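Local coordinates for leucine-rich repeat protein TpLRR (Treponema pallidum, PDB 6MLX) that is of unknown function but is a secreted, probably periplasmic protein with a BspA-type leucine-rich repeat fold, at residues Ala83-Leu87 with Leu105-Pro111; Pro88-Ile94 with Phe110-Val116; Leu133-Val137 with Leu156-Val160; Glu150-Leu156 with Asn173-Asn179; Leu180-Phe186 with Ser204-Leu208. All coordinates share one frame; numbering follows the deposited sequence.

Contact 1: residues Ala83-Leu87 with Leu105-Pro111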
# COMPACT_ATOMS: atom_id res chain seq x y z
N ALA A 83 12.62 3.85 0.27
CA ALA A 83 12.37 4.52 1.54
C ALA A 83 11.27 5.57 1.46
O ALA A 83 10.62 5.84 2.48
CB ALA A 83 13.65 5.20 2.04
N ARG A 84 11.05 6.18 0.31
CA ARG A 84 9.97 7.15 0.15
C ARG A 84 9.33 6.96 -1.20
O ARG A 84 10.00 6.67 -2.19
CB ARG A 84 10.46 8.58 0.28
CG ARG A 84 10.81 8.96 1.65
CD ARG A 84 11.40 10.35 1.64
NE ARG A 84 11.61 10.84 2.99
CZ ARG A 84 10.63 11.28 3.77
NH1 ARG A 84 9.37 11.24 3.33
NH2 ARG A 84 10.90 11.72 4.99
N ILE A 85 8.01 7.13 -1.24
CA ILE A 85 7.29 7.18 -2.50
C ILE A 85 6.23 8.26 -2.37
O ILE A 85 5.42 8.23 -1.43
CB ILE A 85 6.67 5.82 -2.89
CG1 ILE A 85 5.84 5.95 -4.17
CG2 ILE A 85 5.84 5.23 -1.74
CD1 ILE A 85 5.55 4.62 -4.88
N GLU A 86 6.24 9.22 -3.29
CA GLU A 86 5.28 10.31 -3.28
C GLU A 86 4.05 9.84 -4.02
O GLU A 86 4.08 9.63 -5.25
CB GLU A 86 5.87 11.57 -3.93
CG GLU A 86 7.00 12.24 -3.13
CD GLU A 86 6.67 12.43 -1.65
OE1 GLU A 86 5.56 12.97 -1.36
OE2 GLU A 86 7.53 12.10 -0.79
N LEU A 87 2.97 9.64 -3.29
CA LEU A 87 1.87 9.16 -4.10
C LEU A 87 1.07 10.34 -4.62
O LEU A 87 0.94 11.36 -3.94
CB LEU A 87 0.96 8.24 -3.29
CG LEU A 87 1.66 6.98 -2.76
CD1 LEU A 87 0.71 6.10 -1.97
CD2 LEU A 87 2.28 6.19 -3.91
N LEU A 105 10.61 0.77 3.47
CA LEU A 105 9.55 1.77 3.42
C LEU A 105 9.12 2.02 4.86
O LEU A 105 8.47 1.18 5.48
CB LEU A 105 8.40 1.27 2.55
CG LEU A 105 7.43 2.31 2.00
CD1 LEU A 105 8.21 3.37 1.28
CD2 LEU A 105 6.44 1.64 1.06
N ALA A 106 9.53 3.16 5.41
CA ALA A 106 9.28 3.44 6.81
C ALA A 106 7.96 4.17 7.03
O ALA A 106 7.41 4.12 8.14
CB ALA A 106 10.42 4.26 7.41
N GLY A 107 7.46 4.83 5.99
CA GLY A 107 6.22 5.56 6.10
C GLY A 107 5.66 5.78 4.72
O GLY A 107 6.37 5.71 3.71
N ILE A 108 4.36 6.06 4.67
CA ILE A 108 3.70 6.35 3.41
C ILE A 108 2.46 7.18 3.72
O ILE A 108 1.80 6.97 4.74
CB ILE A 108 3.39 5.04 2.65
CG1 ILE A 108 2.92 5.32 1.23
CG2 ILE A 108 2.38 4.21 3.42
CD1 ILE A 108 2.76 4.04 0.42
N VAL A 109 2.20 8.17 2.87
CA VAL A 109 1.06 9.06 3.04
C VAL A 109 0.08 8.76 1.92
O VAL A 109 0.40 8.93 0.74
CB VAL A 109 1.47 10.54 3.03
CG1 VAL A 109 0.23 11.40 3.15
CG2 VAL A 109 2.46 10.85 4.15
N PHE A 110 -1.09 8.31 2.28
CA PHE A 110 -2.07 7.94 1.26
C PHE A 110 -2.90 9.15 0.84
O PHE A 110 -3.33 9.94 1.68
CB PHE A 110 -3.01 6.87 1.78
CG PHE A 110 -2.36 5.54 1.95
CD1 PHE A 110 -1.77 4.89 0.89
CD2 PHE A 110 -2.37 4.92 3.19
CE1 PHE A 110 -1.18 3.66 1.05
CE2 PHE A 110 -1.80 3.68 3.36
CZ PHE A 110 -1.20 3.05 2.30
N PRO A 111 -3.15 9.29 -0.46
CA PRO A 111 -3.91 10.44 -0.95
C PRO A 111 -5.39 10.33 -0.62
O PRO A 111 -5.95 9.25 -0.45
CB PRO A 111 -3.70 10.39 -2.47
CG PRO A 111 -3.42 8.97 -2.75
CD PRO A 111 -2.64 8.45 -1.56
O HOH W 1 7.03 7.07 1.63
O HOH W 2 4.23 8.88 1.00
O HOH W 3 2.56 10.63 -0.77
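In the leucine-rich repeat solenoid of TpLRR, Ala83-Leu87 and Leu105-Pro111 are equivalent runs of successive coils, and here the parallel ladder gives way to water. No direct hydrogen bond joins them. Three water molecules bridge the backbones instead: one accepts from Ile85 N and donates to Gly107 O (2.6 Å from that oxygen), a second links Ile85 O to Val109 N, and a third links Leu87 N to Val109 O. The two chains run 14° apart, and the separation grows from 4.4 Å between the CA atoms of Ala83 and Leu105 to 7.0 Å between those of Ile85 and Ile108. On the core side, side chains make direct contact. Ile85 and Ile108 lie side by side, CG2 of Ile85 3.9 Å from CD1 of Ile108. With CG1 trans to its backbone N (chi1 -170°), Ile108 reaches across so that its CD1 also meets Leu87 CD1 at 3.8 Å. Leu87 CD1 further approaches Phe110 CD1 at 4.0 Å, while Leu87 CB packs on Pro111 CD. On its other side, strand 84-86 pairs directly with strand 61-63, which in turn pairs with strand 33-35; this three-stranded parallel sheet ends at the water-filled seam.

Contact 2: residues Pro88-Ile94 with Phe110-Val116; sequences PDGLREI and FPRSLQV
Arg92 and Gln115 run side by side in the same direction across two stacked coils of the leucine-rich repeat solenoid, their guanidinium and amide planes 23° apart and stacked. Gln115 CG lies over one guanidinium face, 3.7 Å from Arg92 NH1. Bends at chi2 and chi3 turn the guanidinium so that one face meets Gln115 CG, and the amide is steadied by a bond from Gln115 NE2 to Ser113 O, the acceptor lying in the amide plane, though the donor stands above the carbonyl plane of Ser113. Glu93 and Val116 also point the same way: the extended glutamate chain lies along the valine, CG of Glu93 3.8 Å from Val116 CB. Leu91 and Leu114 repeat this side-by-side alignment on the interior, whereas Ile94 crosses both Leu114 and Phe110 at about a right angle, its CD1 4.1 Å from Phe110 CE1. At the turns, Pro111 CG packs against Leu91 CB. Both segments contain a type I turn, Pro88-Leu91 and Pro111-Leu114, placed one above the other, and the chains then join in a parallel bridge between Glu93 and Val116. Strand 70-71 continues the ladder beyond Glu93. Two donors grip Arg92 O: Gln115 N at 2.7 Å, tilted from the carbonyl plane, and Val116 N at 3.1 Å, in that plane. Ile94 N returns a bond to Val116 O at 3.0 Å, with an N-H...O angle of 165°.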
# COMPACT_ATOMS: atom_id res chain seq x y z
N PRO A 88 0.52 10.23 -5.82
CA PRO A 88 -0.25 11.33 -6.38
C PRO A 88 -1.61 11.46 -5.71
O PRO A 88 -2.17 10.49 -5.21
CB PRO A 88 -0.41 10.92 -7.84
CG PRO A 88 -0.42 9.42 -7.82
CD PRO A 88 0.55 9.05 -6.71
N ASP A 89 -2.17 12.68 -5.73
CA ASP A 89 -3.57 12.76 -5.35
C ASP A 89 -4.50 12.09 -6.37
O ASP A 89 -5.66 11.82 -6.04
CB ASP A 89 -4.02 14.20 -5.11
CG ASP A 89 -5.50 14.29 -4.73
OD1 ASP A 89 -5.98 13.42 -3.95
OD2 ASP A 89 -6.22 15.19 -5.22
N GLY A 90 -4.05 11.77 -7.57
CA GLY A 90 -4.96 11.02 -8.43
C GLY A 90 -5.13 9.54 -8.08
O GLY A 90 -6.05 8.91 -8.62
N LEU A 91 -4.29 8.98 -7.20
CA LEU A 91 -4.27 7.52 -7.03
C LEU A 91 -5.61 7.00 -6.48
O LEU A 91 -6.13 7.51 -5.49
CB LEU A 91 -3.12 7.10 -6.12
CG LEU A 91 -3.00 5.59 -5.88
CD1 LEU A 91 -2.66 4.83 -7.17
CD2 LEU A 91 -1.99 5.28 -4.79
N ARG A 92 -6.16 5.98 -7.15
CA ARG A 92 -7.42 5.35 -6.76
C ARG A 92 -7.27 3.94 -6.23
O ARG A 92 -8.06 3.53 -5.37
CB ARG A 92 -8.40 5.30 -7.94
CG ARG A 92 -8.37 6.51 -8.85
CD ARG A 92 -9.44 7.50 -8.46
NE ARG A 92 -10.73 6.90 -8.74
CZ ARG A 92 -11.82 7.19 -8.05
NH1 ARG A 92 -11.75 8.07 -7.06
NH2 ARG A 92 -12.98 6.60 -8.36
N GLU A 93 -6.31 3.16 -6.74
CA GLU A 93 -6.22 1.74 -6.43
C GLU A 93 -4.76 1.29 -6.40
O GLU A 93 -3.96 1.70 -7.24
CB GLU A 93 -6.99 0.89 -7.44
CG GLU A 93 -6.94 -0.62 -7.18
CD GLU A 93 -7.89 -1.41 -8.07
OE1 GLU A 93 -8.51 -0.79 -8.94
OE2 GLU A 93 -8.05 -2.64 -7.90
N ILE A 94 -4.45 0.44 -5.43
CA ILE A 94 -3.16 -0.22 -5.32
C ILE A 94 -3.45 -1.72 -5.31
O ILE A 94 -4.10 -2.22 -4.38
CB ILE A 94 -2.39 0.20 -4.06
CG1 ILE A 94 -2.18 1.71 -4.03
CG2 ILE A 94 -1.06 -0.52 -3.99
CD1 ILE A 94 -1.53 2.21 -2.77
N PHE A 110 -1.09 8.31 2.28
CA PHE A 110 -2.07 7.94 1.26
C PHE A 110 -2.90 9.15 0.84
O PHE A 110 -3.33 9.94 1.68
CB PHE A 110 -3.01 6.87 1.78
CG PHE A 110 -2.36 5.54 1.95
CD1 PHE A 110 -1.77 4.89 0.89
CD2 PHE A 110 -2.37 4.92 3.19
CE1 PHE A 110 -1.18 3.66 1.05
CE2 PHE A 110 -1.80 3.68 3.36
CZ PHE A 110 -1.20 3.05 2.30
N PRO A 111 -3.15 9.29 -0.46
CA PRO A 111 -3.91 10.44 -0.95
C PRO A 111 -5.39 10.33 -0.62
O PRO A 111 -5.95 9.25 -0.45
CB PRO A 111 -3.70 10.39 -2.47
CG PRO A 111 -3.42 8.97 -2.75
CD PRO A 111 -2.64 8.45 -1.56
N ARG A 112 -6.03 11.51 -0.57
CA ARG A 112 -7.46 11.56 -0.29
C ARG A 112 -8.29 10.86 -1.36
O ARG A 112 -9.49 10.63 -1.14
CB ARG A 112 -7.88 13.03 -0.13
CG ARG A 112 -9.35 13.23 0.31
CD ARG A 112 -9.46 14.33 1.34
NE ARG A 112 -10.82 14.81 1.56
CZ ARG A 112 -11.09 16.08 1.84
NH1 ARG A 112 -12.33 16.48 2.05
NH2 ARG A 112 -10.08 16.96 1.90
N SER A 113 -7.70 10.46 -2.49
CA SER A 113 -8.44 9.79 -3.54
C SER A 113 -8.40 8.26 -3.45
O SER A 113 -9.14 7.60 -4.20
CB SER A 113 -7.88 10.21 -4.90
OG SER A 113 -6.46 10.04 -4.92
N LEU A 114 -7.58 7.67 -2.58
CA LEU A 114 -7.38 6.23 -2.59
C LEU A 114 -8.66 5.48 -2.21
O LEU A 114 -9.23 5.70 -1.13
CB LEU A 114 -6.24 5.86 -1.64
CG LEU A 114 -5.79 4.40 -1.65
CD1 LEU A 114 -5.21 4.01 -3.01
CD2 LEU A 114 -4.81 4.10 -0.51
N GLN A 115 -9.11 4.58 -3.09
CA GLN A 115 -10.32 3.79 -2.90
C GLN A 115 -10.06 2.36 -2.43
O GLN A 115 -10.78 1.86 -1.55
CB GLN A 115 -11.13 3.72 -4.20
CG GLN A 115 -11.47 5.05 -4.87
CD GLN A 115 -12.54 5.81 -4.13
OE1 GLN A 115 -13.67 5.32 -3.95
NE2 GLN A 115 -12.20 7.00 -3.66
N VAL A 116 -9.06 1.70 -3.01
CA VAL A 116 -8.91 0.25 -2.96
C VAL A 116 -7.46 -0.10 -2.64
O VAL A 116 -6.54 0.38 -3.31
CB VAL A 116 -9.34 -0.42 -4.29
CG1 VAL A 116 -9.09 -1.94 -4.26
CG2 VAL A 116 -10.80 -0.11 -4.60
O HOH W 4 -4.30 13.97 -0.99

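Contact 3: residues Leu133-Val137 with Leu156-Val160; sequences LPNSV and LPVGV
Pro157 packs against Leu133 and the turn Pro134-Val137, where two successive coils of the leucine-rich repeat solenoid set their type I turns, Pro134-Val137 and Pro157-Val160, beside each other. This is the tight part of the contact. The proline ring lies alongside Leu133, with its CD 3.9 Å from Leu133 CB, and presents CG to Val137 CB at the same separation. The ring also covers backbone oxygens: Pro157 CB is 3.5 Å from Pro134 O, and Pro157 CG is equally near Val137 O. Farther along the interior, the leucines meet more distantly, Leu133 CD1 to Leu156 CD2 at 4.4 Å. On the other face of Leu133, Phe110 of the preceding coil completes the packing.

The outer side is looser and polar. A water bridges the turns on this side, donating to Asn135 O and accepting from Gly159 N. Ser136 OG faces the preceding coil, hydrogen-bonding to Leu114 O and Arg112 O. Asn135, an exposed residue, reaches over the gap with CG trans to its carbonyl carbon (chi1 -70°), crossing Val158 so that Val158 CB sits 3.3 Å from Asn135 OD1. The same oxygen accepts the one direct hydrogen bond of the contact, from Val158 N at 2.8 Å, with the donor 43° out of the carbonyl plane.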
# COMPACT_ATOMS: atom_id res chain seq x y z
N LEU A 133 -5.20 5.56 7.15
CA LEU A 133 -6.03 5.25 6.00
C LEU A 133 -7.11 6.32 5.88
O LEU A 133 -7.91 6.48 6.81
CB LEU A 133 -6.65 3.87 6.14
CG LEU A 133 -5.64 2.70 6.26
CD1 LEU A 133 -6.30 1.40 6.67
CD2 LEU A 133 -4.85 2.52 4.95
N PRO A 134 -7.14 7.09 4.79
CA PRO A 134 -8.20 8.11 4.62
C PRO A 134 -9.59 7.49 4.56
O PRO A 134 -9.76 6.30 4.29
CB PRO A 134 -7.83 8.78 3.29
CG PRO A 134 -6.39 8.41 3.06
CD PRO A 134 -6.24 7.04 3.64
N ASN A 135 -10.60 8.33 4.79
CA ASN A 135 -11.97 7.84 4.77
C ASN A 135 -12.42 7.41 3.37
O ASN A 135 -13.38 6.66 3.26
CB ASN A 135 -12.91 8.91 5.35
CG ASN A 135 -12.73 9.10 6.87
OD1 ASN A 135 -12.24 8.21 7.57
ND2 ASN A 135 -13.15 10.25 7.38
N SER A 136 -11.72 7.85 2.32
CA SER A 136 -12.02 7.41 0.96
C SER A 136 -11.78 5.92 0.75
O SER A 136 -12.34 5.33 -0.19
CB SER A 136 -11.17 8.20 -0.04
OG SER A 136 -9.77 8.07 0.24
N VAL A 137 -10.94 5.30 1.58
CA VAL A 137 -10.56 3.90 1.38
C VAL A 137 -11.77 3.03 1.71
O VAL A 137 -12.17 2.91 2.87
CB VAL A 137 -9.34 3.53 2.22
CG1 VAL A 137 -8.98 2.06 2.01
CG2 VAL A 137 -8.15 4.44 1.87
N LEU A 156 -7.93 3.45 10.90
CA LEU A 156 -8.83 2.87 9.92
C LEU A 156 -9.71 3.94 9.29
O LEU A 156 -9.92 5.01 9.87
CB LEU A 156 -9.70 1.81 10.59
CG LEU A 156 -8.98 0.59 11.16
CD1 LEU A 156 -9.92 -0.16 12.09
CD2 LEU A 156 -8.50 -0.31 10.05
N PRO A 157 -10.23 3.68 8.09
CA PRO A 157 -11.26 4.58 7.53
C PRO A 157 -12.49 4.56 8.43
O PRO A 157 -12.83 3.54 9.03
CB PRO A 157 -11.57 3.96 6.16
CG PRO A 157 -10.54 2.94 5.92
CD PRO A 157 -10.07 2.48 7.26
N VAL A 158 -13.16 5.70 8.52
CA VAL A 158 -14.28 5.83 9.45
C VAL A 158 -15.39 4.81 9.16
O VAL A 158 -16.00 4.26 10.08
CB VAL A 158 -14.81 7.29 9.45
CG1 VAL A 158 -15.73 7.52 8.29
CG2 VAL A 158 -15.52 7.60 10.74
N GLY A 159 -15.65 4.51 7.90
CA GLY A 159 -16.81 3.67 7.65
C GLY A 159 -16.56 2.19 7.50
O GLY A 159 -17.44 1.45 7.02
N VAL A 160 -15.37 1.73 7.91
CA VAL A 160 -14.91 0.39 7.52
C VAL A 160 -15.87 -0.68 8.02
O VAL A 160 -16.26 -0.70 9.19
CB VAL A 160 -13.47 0.15 8.01
CG1 VAL A 160 -13.34 0.42 9.49
CG2 VAL A 160 -13.05 -1.27 7.70
O HOH W 5 -15.00 5.59 5.28

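Contact 4: residues Glu150-Leu156 with Asn173-Asn179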
# COMPACT_ATOMS: atom_id res chain seq x y z
N GLU A 150 7.21 -3.77 12.26
CA GLU A 150 7.44 -2.51 12.95
C GLU A 150 6.20 -1.61 12.99
O GLU A 150 6.26 -0.52 13.58
CB GLU A 150 8.62 -1.77 12.32
CG GLU A 150 9.98 -2.46 12.58
CD GLU A 150 10.43 -2.43 14.04
OE1 GLU A 150 9.89 -1.64 14.84
OE2 GLU A 150 11.33 -3.23 14.39
N LEU A 151 5.10 -2.05 12.38
CA LEU A 151 3.84 -1.31 12.36
C LEU A 151 3.30 -1.09 13.77
O LEU A 151 2.87 -2.05 14.42
CB LEU A 151 2.81 -2.06 11.52
CG LEU A 151 1.44 -1.41 11.37
CD1 LEU A 151 1.61 0.01 10.85
CD2 LEU A 151 0.59 -2.24 10.44
N ALA A 152 3.31 0.16 14.24
CA ALA A 152 2.89 0.49 15.59
C ALA A 152 1.47 1.05 15.65
O ALA A 152 0.78 0.84 16.65
CB ALA A 152 3.86 1.49 16.22
N SER A 153 1.03 1.75 14.62
CA SER A 153 -0.20 2.53 14.67
C SER A 153 -0.90 2.50 13.32
O SER A 153 -0.28 2.82 12.30
CB SER A 153 0.09 3.99 15.06
OG SER A 153 -1.10 4.75 15.07
N VAL A 154 -2.18 2.16 13.32
CA VAL A 154 -3.02 2.17 12.12
C VAL A 154 -4.31 2.91 12.45
O VAL A 154 -5.00 2.56 13.41
CB VAL A 154 -3.35 0.75 11.63
CG1 VAL A 154 -4.37 0.81 10.48
CG2 VAL A 154 -2.10 0.02 11.18
N ARG A 155 -4.63 3.92 11.65
CA ARG A 155 -5.94 4.55 11.72
C ARG A 155 -6.78 4.02 10.57
O ARG A 155 -6.38 4.11 9.40
CB ARG A 155 -5.84 6.08 11.66
CG ARG A 155 -7.21 6.80 11.78
CD ARG A 155 -7.10 8.29 11.41
NE ARG A 155 -6.11 8.99 12.23
CZ ARG A 155 -5.53 10.14 11.91
NH1 ARG A 155 -5.83 10.76 10.77
NH2 ARG A 155 -4.64 10.67 12.73
N LEU A 156 -7.93 3.45 10.90
CA LEU A 156 -8.83 2.87 9.92
C LEU A 156 -9.71 3.94 9.29
O LEU A 156 -9.92 5.01 9.87
CB LEU A 156 -9.70 1.81 10.59
CG LEU A 156 -8.98 0.59 11.16
CD1 LEU A 156 -9.92 -0.16 12.09
CD2 LEU A 156 -8.50 -0.31 10.05
N ASN A 173 4.32 -5.47 16.69
CA ASN A 173 4.49 -4.21 17.40
C ASN A 173 3.26 -3.32 17.34
O ASN A 173 3.32 -2.16 17.76
CB ASN A 173 5.71 -3.46 16.85
CG ASN A 173 6.98 -3.87 17.55
OD1 ASN A 173 7.06 -3.84 18.78
ND2 ASN A 173 7.98 -4.27 16.78
N LEU A 174 2.14 -3.84 16.84
CA LEU A 174 0.93 -3.05 16.69
C LEU A 174 0.31 -2.77 18.06
O LEU A 174 0.00 -3.70 18.80
CB LEU A 174 -0.06 -3.77 15.79
CG LEU A 174 -1.38 -3.05 15.54
CD1 LEU A 174 -1.13 -1.67 14.91
CD2 LEU A 174 -2.29 -3.88 14.66
N VAL A 175 0.15 -1.49 18.41
CA VAL A 175 -0.44 -1.15 19.69
C VAL A 175 -1.62 -0.19 19.59
O VAL A 175 -2.37 -0.05 20.56
CB VAL A 175 0.63 -0.56 20.65
CG1 VAL A 175 1.78 -1.54 20.85
CG2 VAL A 175 1.15 0.73 20.12
N GLU A 176 -1.83 0.47 18.46
CA GLU A 176 -2.86 1.49 18.33
C GLU A 176 -3.65 1.25 17.06
O GLU A 176 -3.08 1.11 15.97
CB GLU A 176 -2.25 2.90 18.31
CG GLU A 176 -3.27 4.01 18.19
CD GLU A 176 -2.61 5.38 18.21
OE1 GLU A 176 -1.90 5.74 17.25
OE2 GLU A 176 -2.77 6.10 19.20
N LEU A 177 -4.97 1.21 17.20
CA LEU A 177 -5.90 0.98 16.10
C LEU A 177 -6.96 2.06 16.21
O LEU A 177 -7.92 1.92 16.96
CB LEU A 177 -6.48 -0.42 16.17
CG LEU A 177 -7.35 -0.86 15.00
CD1 LEU A 177 -6.56 -0.76 13.72
CD2 LEU A 177 -7.85 -2.27 15.22
N GLY A 178 -6.75 3.16 15.49
CA GLY A 178 -7.67 4.28 15.57
C GLY A 178 -8.88 4.11 14.66
O GLY A 178 -8.86 3.35 13.69
N ASN A 179 -9.95 4.82 15.01
CA ASN A 179 -11.18 4.77 14.21
C ASN A 179 -11.76 3.37 14.18
O ASN A 179 -12.25 2.92 13.14
CB ASN A 179 -10.95 5.25 12.78
CG ASN A 179 -11.26 6.68 12.61
OD1 ASN A 179 -11.77 7.31 13.53
ND2 ASN A 179 -10.98 7.22 11.43
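Leu156 and Leu177 pack obliquely on the interior of a parallel beta ladder that joins two coils of the leucine-rich repeat solenoid, strands 153-155 and 176-178 running 10° apart. Followed outward, Leu156 begins with CB 3.6 Å from Gly178 O; CG then meets Leu177 CD1 at 3.8 Å. At the end of the side chain, CD1 lies against CD1 and CG of Leu177, while CD2 touches Leu177 CD1 more distantly. With Leu177 CG trans to its backbone N (chi1 -174°), that same CD1 also comes up to Val154 CB. Phe168 and Phe191 extend this apolar interior, packing on Val154 and Leu177 respectively.

The backbone ladder alternates from chain to chain: Val154 N donates to Glu176 O, Gly178 N to Val154 O and Leu156 N to Gly178 O. Where the ladder starts, Ala152 O is shared by Val175 N and Glu176 N. On the opposite face, Ser153 OG donates to Glu176 OE1 at 2.5 Å, using the anti lone pair of the carboxylate. Asn173 ND2 is turned to Ala149 O, with Glu150 OE1 lying 3.8 Å away. Strand 130-132 pairs with the other edge of 153-155. At the C-terminal end, Asn179 extends the ladder through its side chain: ND2 bonds to Leu156 O at 2.9 Å, nearly along the C=O axis and with the acceptor in the amide plane.

Contact 5: residues Leu180-Phe186 with Ser204-Leu208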
# COMPACT_ATOMS: atom_id res chain seq x y z
N LEU A 180 -11.64 2.66 15.28
CA LEU A 180 -12.29 1.36 15.35
C LEU A 180 -13.79 1.58 15.42
O LEU A 180 -14.25 2.40 16.23
CB LEU A 180 -11.79 0.60 16.58
CG LEU A 180 -12.06 -0.90 16.65
CD1 LEU A 180 -11.61 -1.64 15.39
CD2 LEU A 180 -11.37 -1.47 17.89
N PRO A 181 -14.58 0.93 14.58
CA PRO A 181 -16.00 1.29 14.47
C PRO A 181 -16.83 0.76 15.64
O PRO A 181 -16.39 -0.05 16.46
CB PRO A 181 -16.44 0.63 13.17
CG PRO A 181 -15.17 0.20 12.48
CD PRO A 181 -14.17 -0.03 13.55
N GLU A 182 -18.07 1.24 15.67
CA GLU A 182 -19.05 0.74 16.62
C GLU A 182 -19.55 -0.64 16.23
O GLU A 182 -20.08 -1.37 17.08
CB GLU A 182 -20.19 1.75 16.69
CG GLU A 182 -19.67 3.19 16.69
CD GLU A 182 -19.39 3.68 18.10
OE1 GLU A 182 -20.23 3.41 18.98
OE2 GLU A 182 -18.32 4.30 18.35
N LYS A 183 -19.38 -1.02 14.97
CA LYS A 183 -19.79 -2.33 14.49
C LYS A 183 -18.94 -2.66 13.27
O LYS A 183 -18.75 -1.82 12.40
CB LYS A 183 -21.29 -2.35 14.16
CG LYS A 183 -21.68 -3.25 13.01
CD LYS A 183 -23.20 -3.32 12.91
CE LYS A 183 -23.77 -2.01 12.31
NZ LYS A 183 -23.62 -1.93 10.80
N VAL A 184 -18.41 -3.88 13.23
CA VAL A 184 -17.53 -4.31 12.16
C VAL A 184 -17.53 -5.83 12.15
O VAL A 184 -17.86 -6.46 13.16
CB VAL A 184 -16.11 -3.72 12.36
CG1 VAL A 184 -15.40 -4.44 13.51
CG2 VAL A 184 -15.28 -3.77 11.07
N SER A 185 -17.21 -6.42 11.00
CA SER A 185 -17.08 -7.86 10.84
C SER A 185 -15.62 -8.24 10.71
O SER A 185 -14.82 -7.51 10.12
CB SER A 185 -17.84 -8.36 9.61
OG SER A 185 -19.22 -8.14 9.74
N PHE A 186 -15.27 -9.41 11.23
CA PHE A 186 -13.89 -9.86 11.24
C PHE A 186 -13.72 -11.08 10.36
O PHE A 186 -14.46 -12.06 10.47
CB PHE A 186 -13.43 -10.16 12.66
CG PHE A 186 -13.51 -8.98 13.60
CD1 PHE A 186 -14.65 -8.76 14.35
CD2 PHE A 186 -12.44 -8.12 13.75
CE1 PHE A 186 -14.73 -7.68 15.23
CE2 PHE A 186 -12.51 -7.04 14.62
CZ PHE A 186 -13.65 -6.83 15.37
N SER A 204 -12.11 -4.06 23.53
CA SER A 204 -13.11 -3.46 22.64
C SER A 204 -13.24 -4.25 21.34
O SER A 204 -14.32 -4.27 20.73
CB SER A 204 -12.78 -1.98 22.39
OG SER A 204 -11.47 -1.80 21.90
N VAL A 205 -12.18 -4.96 20.95
CA VAL A 205 -12.24 -5.82 19.77
C VAL A 205 -13.08 -7.07 20.05
O VAL A 205 -13.89 -7.49 19.21
CB VAL A 205 -10.82 -6.19 19.30
CG1 VAL A 205 -10.86 -7.41 18.42
CG2 VAL A 205 -10.20 -5.02 18.52
N ARG A 206 -12.87 -7.71 21.22
CA ARG A 206 -13.73 -8.84 21.57
C ARG A 206 -15.19 -8.39 21.65
O ARG A 206 -16.08 -9.07 21.14
CB ARG A 206 -13.27 -9.48 22.89
CG ARG A 206 -11.83 -10.04 22.85
CD ARG A 206 -11.72 -11.56 23.11
NE ARG A 206 -11.62 -12.34 21.86
CZ ARG A 206 -10.57 -13.06 21.47
NH1 ARG A 206 -9.48 -13.13 22.21
NH2 ARG A 206 -10.62 -13.72 20.31
N LYS A 207 -15.43 -7.22 22.27
CA LYS A 207 -16.77 -6.65 22.36
C LYS A 207 -17.39 -6.44 20.99
O LYS A 207 -18.61 -6.60 20.82
CB LYS A 207 -16.73 -5.33 23.14
CG LYS A 207 -18.05 -4.56 23.18
CD LYS A 207 -18.24 -3.87 24.52
CE LYS A 207 -18.28 -4.92 25.65
NZ LYS A 207 -18.50 -4.34 27.02
N LEU A 208 -16.57 -6.10 19.98
CA LEU A 208 -17.09 -6.03 18.62
C LEU A 208 -17.35 -7.40 17.99
O LEU A 208 -17.93 -7.46 16.90
CB LEU A 208 -16.13 -5.23 17.72
CG LEU A 208 -16.05 -3.72 17.99
CD1 LEU A 208 -14.81 -3.14 17.32
CD2 LEU A 208 -17.30 -2.97 17.52
O HOH W 6 -18.32 -9.05 14.48
O HOH W 7 -19.55 -5.48 15.45
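Apolar packing dominates where Leu208, in the C-terminal segment 204-208, meets Leu180-Phe186 at the C-terminal end of the solenoid. Leu180 and Leu208 slide past each other in opposite directions, CG of Leu180 3.6 Å from CD1 of Leu208. That methyl also reaches Val184 CG1 at 4.1 Å. Leu180 CD2 meets Val205 CG2 at 3.8 Å, the two side chains crossing at about a right angle. Phe186, with its ring carried on a CG trans to the carbonyl carbon (chi1 -59°), sets CE1 3.8 Å from Leu208 CB and turns CE2 toward Val205 CG1; Tyr210 packs edge-to-face with the same ring.

Contacts between carbon and backbone oxygen form a second group. Leu208 CD2 lies 3.2 Å from both Pro181 O and Glu182 O, and Leu208 O sits in the plane of the Phe186 ring, at its edge, 3.6 Å from CE1.

Water supplies the polar links. One molecule donates to both Val184 O and Leu208 O; another accepts from Val184 N and donates to Leu208 O. With no direct hydrogen bond between the segments, the C-terminal segment is held by leucine, valine and phenylalanine side chains and two water bridges, consistent with a hydrophobic cap on the last coil.

How the contacts relate
From the N terminus, contact 1 joins 83-87 to the equivalent run one coil later, and contact 2 does the same for the turns that follow; their segments alternate along the chain and share Phe110 and Pro111, so the two closures cross. Contact 3 begins after both have closed, joining the turns that follow strands 130-132 and 153-155, and touches both where Pro111 O lies near Pro134 CG. Contact 4 closes the loop between strands 153-155 and 176-178; it crosses contact 3, sharing Leu156, while Leu133 N probably bonds to Arg155 O. Contact 5 follows in series, joining the run after strand 176-178 to the C-terminal helix; Leu180 touches Leu156, linking it to contacts 3 and 4.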